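Local coordinates for cell wall binding protein cwp8 (Peptoclostridium difficile, PDB 5J6Q), which probably attaches non-covalently to the clostridial cell wall through its three CWB2 modules, as a surface protein associated with the S-layer, at residues A[421-426]-A[470-474]. Coordinates in Å, arbitrary orientation, origin at the centre of the assembly. Numbering follows the deposited sequence.
Sequences VVGGNG and ENSVS
At the C-terminal end of a parallel strand, residues 421-426 run out of extended backbone into a turn beside the irregular loop 470-474. Val421 (chi1 t) brings CG1 to 4.0 Å from CG1 of Val473, a branched apolar pair suited to the buried interior. Val422 directs its CA-to-CB bond away, but Val473, chi1 t, points at the strand end and fills the space beside the Val422-Gly423 peptide, its CG2 3.4 Å from both Val422 C and Gly423 N. Gly423 sits nearest Ser472 (CA to CA 4.5 Å); its CA makes a CH-O contact with Ser472 O at 3.3 Å, where a beta-carbon would clash. A type I turn, Gly423 to Gly426, is closed by Gly426 N to Gly423 O at 2.7 Å. A water accepts from Gly424 N (3.1 Å) and donates to Ser472 O (2.9 Å), bridging backbones not bonded directly. Asn425 (chi1 p), though its CA-to-CB bond points sideways, reaches across with OD1 3.0 Å from Ser472 OG, a likely hydrogen bond from the hydroxyl, whose proton has another acceptor within reach. Gly426 and Ser474 are N-caps; the short Ser474 hydroxyl accepts from Val477 N in the first helical turn. Both loops follow neighbouring parallel strands, 418-423 and 463-467, into helices 427-430 and 475-484, as in an open alpha/beta fold, here the toprim-like CWB2 module; strand 444-447 flanks 418-423 on its other side.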
# COMPACT_ATOMS: atom_id res chain seq x y z
N VAL A 421 8.08 -15.37 -38.86
CA VAL A 421 9.31 -14.83 -39.47
C VAL A 421 9.39 -13.39 -39.24
O VAL A 421 8.44 -12.67 -39.48
CB VAL A 421 9.40 -15.10 -41.01
CG1 VAL A 421 10.39 -14.13 -41.66
CG2 VAL A 421 9.86 -16.53 -41.24
N VAL A 422 10.56 -12.93 -38.77
CA VAL A 422 10.75 -11.52 -38.40
C VAL A 422 12.10 -11.10 -38.86
O VAL A 422 12.94 -11.99 -39.11
CB VAL A 422 10.60 -11.40 -36.81
CG1 VAL A 422 9.29 -12.12 -36.33
CG2 VAL A 422 11.80 -12.03 -36.11
N GLY A 423 12.39 -9.81 -38.90
CA GLY A 423 13.70 -9.36 -39.37
C GLY A 423 14.72 -9.18 -38.26
O GLY A 423 14.41 -8.93 -37.10
N GLY A 424 15.98 -9.30 -38.62
CA GLY A 424 17.04 -9.19 -37.65
C GLY A 424 17.06 -7.82 -37.03
O GLY A 424 17.67 -7.62 -36.00
N ASN A 425 16.40 -6.87 -37.65
CA ASN A 425 16.31 -5.53 -37.04
C ASN A 425 14.87 -5.27 -36.52
O ASN A 425 14.53 -4.13 -36.21
CB ASN A 425 16.65 -4.41 -38.09
CG ASN A 425 15.65 -4.34 -39.25
OD1 ASN A 425 14.62 -5.07 -39.26
ND2 ASN A 425 15.85 -3.47 -40.28
N GLY A 426 14.00 -6.31 -36.43
CA GLY A 426 12.63 -6.02 -36.04
C GLY A 426 12.24 -6.43 -34.65
O GLY A 426 11.10 -6.91 -34.47
N GLU A 470 7.98 -4.46 -44.90
CA GLU A 470 8.91 -4.95 -45.93
C GLU A 470 10.37 -4.53 -45.70
O GLU A 470 11.26 -5.17 -46.25
CB GLU A 470 8.47 -4.47 -47.31
CG GLU A 470 7.26 -5.23 -47.83
CD GLU A 470 6.73 -4.63 -49.12
OE1 GLU A 470 5.63 -4.04 -49.09
OE2 GLU A 470 7.42 -4.75 -50.17
N ASN A 471 10.61 -3.48 -44.91
CA ASN A 471 11.97 -3.06 -44.62
C ASN A 471 12.65 -3.95 -43.52
O ASN A 471 13.83 -3.77 -43.20
CB ASN A 471 11.96 -1.57 -44.25
CG ASN A 471 11.86 -0.69 -45.49
OD1 ASN A 471 12.08 0.52 -45.43
ND2 ASN A 471 11.54 -1.22 -46.67
N SER A 472 11.91 -4.94 -42.96
CA SER A 472 12.45 -5.84 -41.92
C SER A 472 12.50 -7.20 -42.50
O SER A 472 13.46 -7.93 -42.34
CB SER A 472 11.56 -5.83 -40.66
OG SER A 472 11.71 -4.60 -40.00
N VAL A 473 11.40 -7.57 -43.14
CA VAL A 473 11.34 -8.83 -43.83
C VAL A 473 11.04 -8.44 -45.26
O VAL A 473 9.91 -8.05 -45.61
CB VAL A 473 10.27 -9.75 -43.23
CG1 VAL A 473 10.09 -10.99 -44.09
CG2 VAL A 473 10.67 -10.15 -41.82
N SER A 474 12.06 -8.50 -46.07
CA SER A 474 11.95 -8.15 -47.49
C SER A 474 10.84 -8.92 -48.19
O SER A 474 10.50 -10.04 -47.80
CB SER A 474 13.27 -8.40 -48.20
OG SER A 474 13.39 -9.77 -48.58
O HOH W 1 16.17 -8.60 -41.67